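Local coordinates for imelysin-like protein (Psychrobacter arcticus, PDB 3PF0), which is of unknown function but belongs to the imelysin-like (peptidase M75) family and has been classed as a putative metalloendopeptidase, at residues Q317-D321 and L322-D326; R342-K345 and S346-P350; D179-A183 and G184-Y188; P151-A155 and E156-N160. All blocks are in the same frame, centred on the assembly; numbering follows the deposited sequence. Where two conformers were deposited one is given.

Contact 1 (Q317-D321 and L322-D326); sequences QMPED and LATAD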
ATOM      1  N   GLN A 317      -6.590 -15.817  11.593  1.00 46.80           N
ATOM      2  CA  GLN A 317      -6.208 -17.034  12.322  1.00 47.40           C
ATOM      3  C   GLN A 317      -4.795 -17.523  11.912  1.00 49.27           C
ATOM      4  O   GLN A 317      -4.316 -18.536  12.427  1.00 49.81           O
ATOM      5  CB  GLN A 317      -7.280 -18.140  12.185  1.00 50.79           C
ATOM      6  CG  GLN A 317      -7.558 -18.680  10.771  1.00 74.97           C
ATOM      7  CD  GLN A 317      -8.817 -19.538  10.685  1.00 98.56           C
ATOM      8  OE1 GLN A 317      -9.598 -19.446   9.729  1.00 94.12           O
ATOM      9  NE2 GLN A 317      -9.052 -20.399  11.672  1.00 91.94           N
HETATM   10  N   MSE A 318      -4.107 -16.751  11.049  1.00 43.29           N
HETATM   11  CA  MSE A 318      -2.741 -17.046  10.593  1.00 41.07           C
HETATM   12  C   MSE A 318      -1.708 -16.302  11.485  1.00 45.14           C
HETATM   13  O   MSE A 318      -2.107 -15.366  12.180  1.00 43.98           O
HETATM   14  CB  MSE A 318      -2.581 -16.649   9.115  1.00 41.09           C
HETATM   15  CG  MSE A 318      -3.347 -17.553   8.168  1.00 46.63           C
HETATM   16 SE   MSE A 318      -3.217 -16.996   6.294  0.75 50.93          SE
HETATM   17  CE  MSE A 318      -1.443 -17.644   5.838  1.00 47.38           C
ATOM     18  N   PRO A 319      -0.399 -16.677  11.502  1.00 42.71           N
ATOM     19  CA  PRO A 319       0.559 -15.962  12.375  1.00 41.89           C
ATOM     20  C   PRO A 319       0.925 -14.559  11.864  1.00 44.11           C
ATOM     21  O   PRO A 319       0.588 -14.210  10.729  1.00 42.23           O
ATOM     22  CB  PRO A 319       1.789 -16.885  12.380  1.00 43.91           C
ATOM     23  CG  PRO A 319       1.339 -18.176  11.752  1.00 49.06           C
ATOM     24  CD  PRO A 319       0.272 -17.781  10.791  1.00 44.35           C
ATOM     25  N   GLU A 320       1.605 -13.746  12.720  1.00 41.06           N
ATOM     26  CA  GLU A 320       2.071 -12.380  12.403  1.00 39.73           C
ATOM     27  C   GLU A 320       2.931 -12.370  11.153  1.00 42.63           C
ATOM     28  O   GLU A 320       2.825 -11.452  10.342  1.00 42.00           O
ATOM     29  CB  GLU A 320       2.863 -11.781  13.569  1.00 41.16           C
ATOM     30  CG  GLU A 320       2.005 -11.289  14.717  1.00 51.84           C
ATOM     31  CD  GLU A 320       2.747 -10.484  15.765  1.00 78.09           C
ATOM     32  OE1 GLU A 320       3.984 -10.642  15.894  1.00 66.72           O
ATOM     33  OE2 GLU A 320       2.078  -9.692  16.467  1.00 82.31           O
ATOM     34  N   ASP A 321       3.788 -13.401  11.008  1.00 38.98           N
ATOM     35  CA  ASP A 321       4.631 -13.636   9.839  1.00 37.51           C
ATOM     36  C   ASP A 321       3.980 -14.780   9.071  1.00 42.24           C
ATOM     37  O   ASP A 321       3.978 -15.922   9.548  1.00 41.56           O
ATOM     38  CB  ASP A 321       6.079 -13.961  10.266  1.00 38.49           C
ATOM     39  CG  ASP A 321       7.094 -14.077   9.141  1.00 44.39           C
ATOM     40  OD1 ASP A 321       6.678 -14.227   7.971  1.00 43.26           O
ATOM     41  OD2 ASP A 321       8.303 -14.062   9.435  1.00 53.93           O
ATOM     42  N   LEU A 322       3.399 -14.468   7.898  1.00 39.30           N
ATOM     43  CA  LEU A 322       2.683 -15.445   7.060  1.00 39.81           C
ATOM     44  C   LEU A 322       3.586 -16.574   6.565  1.00 45.51           C
ATOM     45  O   LEU A 322       3.077 -17.642   6.226  1.00 47.07           O
ATOM     46  CB  LEU A 322       1.984 -14.761   5.869  1.00 38.72           C
ATOM     47  CG  LEU A 322       0.919 -13.690   6.220  1.00 40.67           C
ATOM     48  CD1 LEU A 322       0.354 -13.057   4.973  1.00 39.75           C
ATOM     49  CD2 LEU A 322      -0.211 -14.262   7.070  1.00 42.21           C
ATOM     50  N   ALA A 323       4.917 -16.361   6.554  1.00 42.16           N
ATOM     51  CA  ALA A 323       5.879 -17.384   6.140  1.00 42.41           C
ATOM     52  C   ALA A 323       5.904 -18.558   7.121  1.00 45.45           C
ATOM     53  O   ALA A 323       6.204 -19.667   6.699  1.00 46.32           O
ATOM     54  CB  ALA A 323       7.269 -16.786   6.024  1.00 42.57           C
ATOM     55  N   THR A 324       5.584 -18.317   8.415  1.00 41.25           N
ATOM     56  CA  THR A 324       5.595 -19.345   9.470  1.00 42.63           C
ATOM     57  C   THR A 324       4.280 -20.150   9.485  1.00 48.62           C
ATOM     58  O   THR A 324       4.126 -21.037  10.324  1.00 50.22           O
ATOM     59  CB  THR A 324       5.889 -18.735  10.866  1.00 45.11           C
ATOM     60  OG1 THR A 324       4.739 -18.040  11.337  1.00 44.99           O
ATOM     61  CG2 THR A 324       7.102 -17.800  10.877  1.00 39.93           C
ATOM     62  N   ALA A 325       3.336 -19.842   8.575  1.00 45.02           N
ATOM     63  CA  ALA A 325       2.064 -20.555   8.494  1.00 45.93           C
ATOM     64  C   ALA A 325       2.228 -21.875   7.753  1.00 53.96           C
ATOM     65  O   ALA A 325       3.255 -22.076   7.092  1.00 53.05           O
ATOM     66  CB  ALA A 325       1.035 -19.698   7.786  1.00 45.76           C
ATOM     67  N   ASP A 326       1.207 -22.774   7.864  1.00 54.27           N
ATOM     68  CA  ASP A 326       1.193 -24.065   7.168  0.50 55.75           C
ATOM     69  C   ASP A 326       1.060 -23.818   5.671  1.00 58.96           C
ATOM     70  O   ASP A 326       0.426 -22.835   5.272  1.00 57.35           O
ATOM     71  CB  ASP A 326       0.043 -24.964   7.667  0.50 59.03           C
ATOM     72  CG  ASP A 326       0.098 -25.305   9.142  0.50 70.05           C
ATOM     73  OD1 ASP A 326       1.034 -26.024   9.553  0.50 71.10           O
ATOM     74  OD2 ASP A 326      -0.821 -24.891   9.880  0.50 76.63           O
TER
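The carbonyl oxygen of D321 is gripped twice by T324. The hydroxyl OG1 of T324 donates to D321 O at 2.9 Å, lying in the plane of that carbonyl, while the amide N of T324 reaches the same oxygen at 3.1 Å from well above the plane. The hydroxyl gets there because OG1 sits between its own backbone N and carbonyl carbon (chi1 74°), turned back over the turn. At the start of the 3-10 segment 322-324, A323 N donates back to D321 OD1 at 3.1 Å, meeting the carboxylate from above its plane. CG of D321 stands anti to the backbone N (chi1 -174°), which carries OD1 forward over the start of the turn. P319 and T324 run alongside one another head to tail, with CB of P319 3.3 Å from OG1 of T324. Apolar contacts add to this: the methyl CE of selenomethionine M318 touches CD2 of L322 and CB of A325, each at 3.8 Å, and CD of P319 rests on CB of A325 at 3.6 Å. L322 also packs on I272 of helix 268-283 and, with M318, on L333 of helix 327-351. The bond from A323 N makes an Asx turn, so D321 offers both a carboxylate and a carbonyl acceptor to the turn between helices 298-316 and 327-351, beside the buried M318 and L322.

Contact 2 (R342-K345 and S346-P350); sequences RLIK and SQLIP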
ATOM      1  N   ARG A 342     -11.095 -12.821  -9.474  1.00 47.54           N
ATOM      2  CA  ARG A 342     -12.081 -13.447 -10.354  1.00 49.06           C
ATOM      3  C   ARG A 342     -13.378 -12.645 -10.337  1.00 53.70           C
ATOM      4  O   ARG A 342     -13.885 -12.281 -11.400  1.00 54.66           O
ATOM      5  CB  ARG A 342     -12.338 -14.901  -9.925  1.00 49.46           C
ATOM      6  CG  ARG A 342     -13.224 -15.690 -10.892  1.00 59.60           C
ATOM      7  CD  ARG A 342     -13.655 -17.043 -10.334  1.00 66.69           C
ATOM      8  NE  ARG A 342     -14.508 -16.918  -9.147  1.00 74.23           N
ATOM      9  CZ  ARG A 342     -15.820 -16.696  -9.176  1.00 89.27           C
ATOM     10  NH1 ARG A 342     -16.455 -16.563 -10.336  1.00 75.84           N
ATOM     11  NH2 ARG A 342     -16.507 -16.594  -8.044  1.00 75.43           N
ATOM     12  N   LEU A 343     -13.885 -12.335  -9.129  1.00 49.08           N
ATOM     13  CA  LEU A 343     -15.112 -11.575  -8.937  1.00 49.00           C
ATOM     14  C   LEU A 343     -14.987 -10.149  -9.489  1.00 51.96           C
ATOM     15  O   LEU A 343     -15.959  -9.647 -10.046  1.00 53.37           O
ATOM     16  CB  LEU A 343     -15.514 -11.537  -7.453  1.00 48.59           C
ATOM     17  CG  LEU A 343     -16.060 -12.838  -6.840  1.00 54.40           C
ATOM     18  CD1 LEU A 343     -16.162 -12.719  -5.345  1.00 53.42           C
ATOM     19  CD2 LEU A 343     -17.420 -13.218  -7.416  1.00 59.13           C
ATOM     20  N   ILE A 344     -13.806  -9.511  -9.366  1.00 45.36           N
ATOM     21  CA  ILE A 344     -13.616  -8.146  -9.871  1.00 44.19           C
ATOM     22  C   ILE A 344     -13.632  -8.137 -11.420  1.00 49.44           C
ATOM     23  O   ILE A 344     -14.358  -7.338 -12.018  1.00 49.95           O
ATOM     24  CB  ILE A 344     -12.339  -7.466  -9.287  1.00 44.96           C
ATOM     25  CG1 ILE A 344     -12.461  -7.295  -7.754  1.00 43.86           C
ATOM     26  CG2 ILE A 344     -12.074  -6.102  -9.967  1.00 45.29           C
ATOM     27  CD1 ILE A 344     -11.158  -6.870  -7.012  1.00 47.39           C
ATOM     28  N   LYS A 345     -12.866  -9.039 -12.046  1.00 46.48           N
ATOM     29  CA  LYS A 345     -12.726  -9.139 -13.499  1.00 47.20           C
ATOM     30  C   LYS A 345     -13.991  -9.628 -14.220  1.00 53.28           C
ATOM     31  O   LYS A 345     -14.297  -9.117 -15.301  1.00 54.24           O
ATOM     32  CB  LYS A 345     -11.564 -10.087 -13.851  1.00 49.44           C
ATOM     33  CG  LYS A 345     -10.179  -9.486 -13.675  1.00 55.92           C
ATOM     34  CD  LYS A 345      -9.142 -10.542 -13.306  1.00 63.13           C
ATOM     35  CE  LYS A 345      -8.419 -11.131 -14.487  1.00 70.82           C
ATOM     36  NZ  LYS A 345      -7.413 -12.129 -14.049  1.00 79.47           N
ATOM     37  N   SER A 346     -14.693 -10.633 -13.662  1.00 50.74           N
ATOM     38  CA  SER A 346     -15.831 -11.257 -14.340  1.00 52.77           C
ATOM     39  C   SER A 346     -17.217 -10.788 -13.887  1.00 56.85           C
ATOM     40  O   SER A 346     -18.177 -11.031 -14.628  1.00 58.70           O
ATOM     41  CB  SER A 346     -15.758 -12.776 -14.205  1.00 58.06           C
ATOM     42  OG  SER A 346     -15.958 -13.199 -12.866  1.00 69.45           O
ATOM     43  N   GLN A 347     -17.342 -10.148 -12.703  1.00 51.67           N
ATOM     44  CA  GLN A 347     -18.642  -9.688 -12.208  0.50 51.64           C
ATOM     45  C   GLN A 347     -18.670  -8.175 -11.986  1.00 54.65           C
ATOM     46  O   GLN A 347     -19.592  -7.519 -12.460  1.00 55.66           O
ATOM     47  CB  GLN A 347     -19.044 -10.420 -10.914  0.50 52.57           C
ATOM     48  CG  GLN A 347     -19.608 -11.823 -11.138  0.50 60.31           C
ATOM     49  CD  GLN A 347     -20.119 -12.480  -9.871  0.50 70.55           C
ATOM     50  OE1 GLN A 347     -20.585 -11.826  -8.927  0.50 60.11           O
ATOM     51  NE2 GLN A 347     -20.083 -13.804  -9.839  0.50 63.30           N
ATOM     52  N   LEU A 348     -17.676  -7.613 -11.275  1.00 49.01           N
ATOM     53  CA  LEU A 348     -17.664  -6.175 -10.979  1.00 48.25           C
ATOM     54  C   LEU A 348     -17.423  -5.271 -12.213  1.00 52.89           C
ATOM     55  O   LEU A 348     -18.234  -4.371 -12.452  1.00 53.10           O
ATOM     56  CB  LEU A 348     -16.652  -5.831  -9.863  1.00 46.25           C
ATOM     57  CG  LEU A 348     -16.618  -4.365  -9.382  1.00 49.67           C
ATOM     58  CD1 LEU A 348     -17.891  -3.985  -8.632  1.00 50.32           C
ATOM     59  CD2 LEU A 348     -15.397  -4.093  -8.538  1.00 49.10           C
ATOM     60  N   ILE A 349     -16.312  -5.471 -12.945  1.00 49.02           N
ATOM     61  CA  ILE A 349     -15.932  -4.658 -14.109  1.00 48.89           C
ATOM     62  C   ILE A 349     -17.019  -4.729 -15.236  1.00 55.52           C
ATOM     63  O   ILE A 349     -17.418  -3.651 -15.687  1.00 55.14           O
ATOM     64  CB  ILE A 349     -14.490  -5.017 -14.595  1.00 51.14           C
ATOM     65  CG1 ILE A 349     -13.439  -4.326 -13.682  1.00 49.35           C
ATOM     66  CG2 ILE A 349     -14.262  -4.664 -16.070  1.00 52.39           C
ATOM     67  CD1 ILE A 349     -11.968  -4.787 -13.825  1.00 56.60           C
ATOM     68  N   PRO A 350     -17.566  -5.905 -15.669  1.00 54.50           N
ATOM     69  CA  PRO A 350     -18.599  -5.875 -16.730  1.00 56.36           C
ATOM     70  C   PRO A 350     -19.932  -5.242 -16.294  1.00 60.63           C
ATOM     71  O   PRO A 350     -20.624  -4.679 -17.146  1.00 61.61           O
ATOM     72  CB  PRO A 350     -18.787  -7.347 -17.093  1.00 59.55           C
ATOM     73  CG  PRO A 350     -18.347  -8.089 -15.905  1.00 62.99           C
ATOM     74  CD  PRO A 350     -17.240  -7.299 -15.294  1.00 56.32           C
TER
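A wider pi-type turn at 346-348 interrupts helix 327-351, where R342-K345 runs on into S346-P350. Before the change the bonding is alpha-helical: S346 N donates to R342 O at 2.9 Å. The serine hydroxyl adds a second bond to that oxygen, S346 OG lying 2.7 Å from R342 O and above the carbonyl plane; chi1 of 68° swings OG back toward the preceding turn. The carbonyl of L343 then marks the switch, since it takes both Q347 N, four residues on, and L348 N, five residues on, the latter at 2.9 Å and in its plane. I344 O follows the five-residue pattern, accepting from I349 N in a nearly straight bond (168°). On the buried side I344 and L348 run side by side and touch through CG2 and CD2, against M283 of helix 268-283, and L348 reaches F231 of helix 225-250. At the polar ends, the R342 guanidinium bonds N339 one turn back, and K345 makes a salt bridge with E239. Next to helix 298-316, L343 and Q347 point the same way, although the Q347 side chain is one of two conformers. P350 has no amide hydrogen to give, and the helix kinks at this residue, with CD of P350 packed 3.5 Å from K345 O.

Contact 3 (D179-A183 and G184-Y188); sequences DSLDA and GQCAY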
ATOM      1  N   ASP A 179      19.502  -4.472  18.033  1.00 38.59           N
ATOM      2  CA  ASP A 179      18.611  -4.143  19.152  1.00 38.80           C
ATOM      3  C   ASP A 179      19.009  -2.776  19.756  1.00 42.68           C
ATOM      4  O   ASP A 179      18.575  -2.421  20.851  1.00 42.60           O
ATOM      5  CB  ASP A 179      18.604  -5.269  20.219  1.00 41.78           C
ATOM      6  CG  ASP A 179      19.886  -5.506  20.999  1.00 52.39           C
ATOM      7  OD1 ASP A 179      20.965  -5.117  20.506  1.00 52.70           O
ATOM      8  OD2 ASP A 179      19.815  -6.149  22.078  1.00 61.87           O
ATOM      9  N   SER A 180      19.798  -2.004  19.002  1.00 40.01           N
ATOM     10  CA  SER A 180      20.319  -0.702  19.393  1.00 40.65           C
ATOM     11  C   SER A 180      20.637   0.142  18.166  1.00 43.79           C
ATOM     12  O   SER A 180      21.131  -0.389  17.168  1.00 43.91           O
ATOM     13  CB  SER A 180      21.584  -0.886  20.232  1.00 46.37           C
ATOM     14  OG  SER A 180      22.094   0.345  20.710  1.00 58.62           O
ATOM     15  N   LEU A 181      20.346   1.453  18.241  1.00 40.01           N
ATOM     16  CA  LEU A 181      20.665   2.427  17.191  1.00 39.54           C
ATOM     17  C   LEU A 181      21.777   3.323  17.679  1.00 43.09           C
ATOM     18  O   LEU A 181      21.597   3.992  18.697  1.00 42.35           O
ATOM     19  CB  LEU A 181      19.450   3.309  16.793  1.00 38.82           C
ATOM     20  CG  LEU A 181      18.240   2.688  16.094  1.00 42.46           C
ATOM     21  CD1 LEU A 181      17.136   3.721  15.943  1.00 41.29           C
ATOM     22  CD2 LEU A 181      18.590   2.186  14.709  1.00 44.89           C
ATOM     23  N   ASP A 182      22.911   3.366  16.968  1.00 40.39           N
ATOM     24  CA  ASP A 182      23.999   4.275  17.338  1.00 41.32           C
ATOM     25  C   ASP A 182      23.761   5.641  16.658  1.00 43.74           C
ATOM     26  O   ASP A 182      22.762   5.795  15.945  1.00 41.80           O
ATOM     27  CB  ASP A 182      25.394   3.687  17.026  1.00 44.27           C
ATOM     28  CG  ASP A 182      25.735   3.407  15.567  1.00 51.56           C
ATOM     29  OD1 ASP A 182      25.148   4.064  14.677  1.00 51.43           O
ATOM     30  OD2 ASP A 182      26.638   2.581  15.321  1.00 57.22           O
ATOM     31  N   ALA A 183      24.664   6.620  16.875  1.00 40.66           N
ATOM     32  CA  ALA A 183      24.534   7.971  16.329  1.00 40.63           C
ATOM     33  C   ALA A 183      24.293   7.998  14.793  1.00 44.25           C
ATOM     34  O   ALA A 183      23.390   8.711  14.343  1.00 42.55           O
ATOM     35  CB  ALA A 183      25.755   8.804  16.686  1.00 42.68           C
ATOM     36  N   GLY A 184      25.076   7.220  14.030  1.00 40.52           N
ATOM     37  CA  GLY A 184      24.955   7.124  12.576  1.00 38.66           C
ATOM     38  C   GLY A 184      23.643   6.508  12.124  1.00 40.13           C
ATOM     39  O   GLY A 184      22.997   7.027  11.209  1.00 38.67           O
ATOM     40  N   GLN A 185      23.215   5.408  12.790  1.00 36.42           N
ATOM     41  CA  GLN A 185      21.943   4.741  12.491  1.00 35.38           C
ATOM     42  C   GLN A 185      20.747   5.662  12.821  1.00 38.67           C
ATOM     43  O   GLN A 185      19.756   5.669  12.097  1.00 35.87           O
ATOM     44  CB  GLN A 185      21.833   3.413  13.244  1.00 36.62           C
ATOM     45  CG  GLN A 185      22.562   2.284  12.532  1.00 50.05           C
ATOM     46  CD  GLN A 185      23.048   1.199  13.465  1.00 71.27           C
ATOM     47  OE1 GLN A 185      22.937   1.272  14.703  1.00 65.14           O
ATOM     48  NE2 GLN A 185      23.615   0.162  12.879  1.00 63.02           N
ATOM     49  N   CYS A 186      20.886   6.467  13.884  1.00 37.72           N
ATOM     50  CA  CYS A 186      19.908   7.456  14.333  1.00 38.16           C
ATOM     51  C   CYS A 186      19.714   8.554  13.289  1.00 40.20           C
ATOM     52  O   CYS A 186      18.573   8.914  12.985  1.00 38.60           O
ATOM     53  CB  CYS A 186      20.336   8.039  15.668  1.00 40.01           C
ATOM     54  SG  CYS A 186      19.328   7.475  17.050  1.00 44.19           S
ATOM     55  N   ALA A 187      20.834   9.049  12.714  1.00 36.68           N
ATOM     56  CA  ALA A 187      20.844  10.083  11.681  1.00 35.31           C
ATOM     57  C   ALA A 187      20.146   9.577  10.427  1.00 35.21           C
ATOM     58  O   ALA A 187      19.462  10.359   9.769  1.00 34.41           O
ATOM     59  CB  ALA A 187      22.274  10.517  11.361  1.00 36.64           C
ATOM     60  N   TYR A 188      20.297   8.275  10.112  1.00 29.85           N
ATOM     61  CA  TYR A 188      19.663   7.662   8.947  1.00 28.23           C
ATOM     62  C   TYR A 188      18.143   7.590   9.119  1.00 30.89           C
ATOM     63  O   TYR A 188      17.424   7.870   8.170  1.00 31.32           O
ATOM     64  CB  TYR A 188      20.229   6.240   8.647  1.00 28.98           C
ATOM     65  CG  TYR A 188      19.437   5.534   7.561  1.00 29.57           C
ATOM     66  CD1 TYR A 188      19.743   5.721   6.215  1.00 30.30           C
ATOM     67  CD2 TYR A 188      18.307   4.773   7.875  1.00 29.74           C
ATOM     68  CE1 TYR A 188      18.961   5.151   5.211  1.00 29.81           C
ATOM     69  CE2 TYR A 188      17.518   4.202   6.878  1.00 29.56           C
ATOM     70  CZ  TYR A 188      17.858   4.383   5.549  1.00 35.29           C
ATOM     71  OH  TYR A 188      17.072   3.831   4.569  1.00 32.48           O
TER
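Q185 folds back from the first turn of helix 183-214 over the residues that lead into it. Its CB lies 3.8 Å from CD2 of L181, a buried leucine that crosses it at a slant. CG stands anti to the carbonyl carbon and passes OD1 of D182, and from there the chain runs extended, so that the amide comes to lie over the D182 carboxylate. The two flat groups are stacked, their planes 19° apart, with OE1 3.6 Å from CG of D182. At the tip OE1 accepts from D182 N at 3.1 Å, the N-H pointing almost straight at it. The return bond runs from Q185 N to OD1 of D182, 3.0 Å long and equally straight (168°), and meets that oxygen nearly along its C-O axis. With chi1 of 63°, D182 turns its carboxylate toward the amide of Q185, at the end of the helix whose dipole would probably suit a negative charge. Regular helical bonding starts at once, with C186 N giving to D182 O at 2.9 Å. SG of C186 is joined by a disulfide to C85, just past the C-terminal end of helix 48-84, while L181 packs on L95 and L98 of helix 92-112. The reciprocal side-chain-to-backbone pair of D182 and Q185 is a capping box, with D182 as the N-cap of helix 183-214.

Contact 4 (P151-A155 and E156-N160); sequences PALTA and EQLAN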
ATOM      1  N   PRO A 151      27.786   9.064   8.107  1.00 51.88           N
ATOM      2  CA  PRO A 151      27.313   9.017   9.505  1.00 50.99           C
ATOM      3  C   PRO A 151      26.488  10.248   9.894  1.00 53.08           C
ATOM      4  O   PRO A 151      25.752  10.204  10.878  1.00 52.17           O
ATOM      5  CB  PRO A 151      28.609   8.933  10.325  1.00 54.31           C
ATOM      6  CG  PRO A 151      29.725   8.756   9.320  1.00 59.44           C
ATOM      7  CD  PRO A 151      29.237   9.327   8.042  1.00 54.32           C
ATOM      8  N   ALA A 152      26.623  11.339   9.124  1.00 49.60           N
ATOM      9  CA  ALA A 152      25.912  12.608   9.301  1.00 48.93           C
ATOM     10  C   ALA A 152      25.013  12.874   8.071  1.00 50.58           C
ATOM     11  O   ALA A 152      25.014  13.964   7.488  1.00 51.39           O
ATOM     12  CB  ALA A 152      26.913  13.743   9.508  1.00 50.91           C
ATOM     13  N   LEU A 153      24.257  11.848   7.678  1.00 43.73           N
ATOM     14  CA  LEU A 153      23.344  11.890   6.545  1.00 41.76           C
ATOM     15  C   LEU A 153      22.202  12.879   6.790  1.00 43.54           C
ATOM     16  O   LEU A 153      21.693  12.988   7.911  1.00 43.26           O
ATOM     17  CB  LEU A 153      22.785  10.471   6.311  1.00 40.66           C
ATOM     18  CG  LEU A 153      21.968  10.204   5.040  1.00 43.45           C
ATOM     19  CD1 LEU A 153      22.790  10.408   3.768  1.00 42.25           C
ATOM     20  CD2 LEU A 153      21.412   8.804   5.066  1.00 45.12           C
ATOM     21  N   THR A 154      21.828  13.621   5.747  1.00 38.77           N
ATOM     22  CA  THR A 154      20.700  14.548   5.817  1.00 37.60           C
ATOM     23  C   THR A 154      19.586  14.000   4.932  1.00 38.10           C
ATOM     24  O   THR A 154      19.866  13.226   4.017  1.00 36.68           O
ATOM     25  CB  THR A 154      21.089  15.977   5.409  1.00 43.39           C
ATOM     26  OG1 THR A 154      21.403  15.979   4.021  1.00 44.43           O
ATOM     27  CG2 THR A 154      22.244  16.551   6.230  1.00 41.34           C
ATOM     28  N   ALA A 155      18.333  14.423   5.188  1.00 33.51           N
ATOM     29  CA  ALA A 155      17.157  14.054   4.395  1.00 31.56           C
ATOM     30  C   ALA A 155      17.324  14.424   2.918  1.00 35.79           C
ATOM     31  O   ALA A 155      16.978  13.630   2.048  1.00 35.36           O
ATOM     32  CB  ALA A 155      15.936  14.752   4.951  1.00 31.61           C
ATOM     33  N   GLU A 156      17.877  15.625   2.639  1.00 33.89           N
ATOM     34  CA  GLU A 156      18.055  16.167   1.285  1.00 33.70           C
ATOM     35  C   GLU A 156      19.080  15.366   0.491  1.00 37.41           C
ATOM     36  O   GLU A 156      18.926  15.207  -0.716  1.00 37.52           O
ATOM     37  CB  GLU A 156      18.451  17.654   1.330  1.00 35.81           C
ATOM     38  CG  GLU A 156      17.444  18.554   2.039  1.00 44.51           C
ATOM     39  CD  GLU A 156      17.433  18.517   3.560  1.00 66.96           C
ATOM     40  OE1 GLU A 156      18.436  18.068   4.163  1.00 52.40           O
ATOM     41  OE2 GLU A 156      16.399  18.904   4.150  1.00 69.83           O
ATOM     42  N   GLN A 157      20.089  14.821   1.172  1.00 34.54           N
ATOM     43  CA  GLN A 157      21.143  14.017   0.550  1.00 35.02           C
ATOM     44  C   GLN A 157      20.617  12.714  -0.046  1.00 37.65           C
ATOM     45  O   GLN A 157      21.165  12.254  -1.040  1.00 37.76           O
ATOM     46  CB  GLN A 157      22.241  13.707   1.563  1.00 37.04           C
ATOM     47  CG  GLN A 157      23.267  14.828   1.693  1.00 48.52           C
ATOM     48  CD  GLN A 157      24.387  14.450   2.625  1.00 63.55           C
ATOM     49  OE1 GLN A 157      24.190  13.816   3.665  1.00 51.22           O
ATOM     50  NE2 GLN A 157      25.592  14.840   2.268  1.00 67.97           N
ATOM     51  N   LEU A 158      19.548  12.143   0.536  1.00 34.16           N
ATOM     52  CA  LEU A 158      18.915  10.899   0.078  1.00 33.69           C
ATOM     53  C   LEU A 158      18.272  11.011  -1.310  1.00 41.47           C
ATOM     54  O   LEU A 158      18.162   9.989  -1.999  1.00 41.18           O
ATOM     55  CB  LEU A 158      17.872  10.439   1.079  1.00 32.35           C
ATOM     56  CG  LEU A 158      18.428   9.799   2.341  1.00 35.95           C
ATOM     57  CD1 LEU A 158      17.363   9.669   3.368  1.00 34.55           C
ATOM     58  CD2 LEU A 158      19.030   8.420   2.053  1.00 37.19           C
ATOM     59  N   ALA A 159      17.898  12.251  -1.741  1.00 40.02           N
ATOM     60  CA  ALA A 159      17.314  12.541  -3.055  1.00 41.14           C
ATOM     61  C   ALA A 159      18.245  12.111  -4.191  1.00 46.83           C
ATOM     62  O   ALA A 159      17.756  11.732  -5.266  1.00 47.43           O
ATOM     63  CB  ALA A 159      17.006  14.031  -3.180  1.00 42.49           C
ATOM     64  N   ASN A 160      19.581  12.176  -3.951  1.00 43.13           N
ATOM     65  CA  ASN A 160      20.575  11.783  -4.946  0.50 43.63           C
ATOM     66  C   ASN A 160      21.042  10.336  -4.709  1.00 46.45           C
ATOM     67  O   ASN A 160      21.827   9.801  -5.503  1.00 47.94           O
ATOM     68  CB  ASN A 160      21.756  12.761  -4.968  0.50 45.72           C
ATOM     69  CG  ASN A 160      22.536  12.734  -6.261  0.50 62.16           C
ATOM     70  OD1 ASN A 160      21.979  12.840  -7.363  0.50 54.96           O
ATOM     71  ND2 ASN A 160      23.845  12.577  -6.153  0.50 54.14           N
TER
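L153 and T154 are extended, and from A155 the chain bends into a loose turn, in which 156-159 have helical torsions but lack the regular helical bonds. The bonds that hold it are mostly weak: L158 N to A155 O at 3.3 Å, and Q157 N to both the carbonyl O and the OG1 of T154. The sounder one comes from a side chain. OE1 of Q157 accepts from T154 N at 3.2 Å, the donor tilted 22° from the amide's carbonyl plane. To get there Q157 runs extended past CG and crosses T154 at a slant, its CG 3.2 Å from OG1 of T154. With the weak return bond from Q157 N to T154 OG1 this resembles a capping box, though the turn does not become a regular helix. E156 is bent at chi2 (77°) and brings OE1 to 3.6 Å from CB of T154. On the buried side CD2 of L153 meets CD2 of L158 at 3.9 Å, the two leucines crossing at about a right angle. This leucine pair rests on L146 of helix 138-149 and S191 of helix 183-214, while Q166 bonds L158 O just ahead of helix 167-176.

Along the chain the four contacts come in the order 4, 3, 1, 2, each a local one, and none nests in or crosses another. Contact 4 shapes the loop between helices 138-149 and 167-176, and contact 3 ends the next loop at the start of helix 183-214. These two touch: the Y188 ring packs on L153, and CB of A187 lies 3.5 Å from P151 O. Much later, contact 1 turns the chain from helix 298-316 into helix 327-351, and contact 2 lies near the end of that last helix, about 18 Å from contact 1 between nearest atoms. Contacts 2 and 3 sit on opposite sides of the chain's centre, with centres about 48 Å apart.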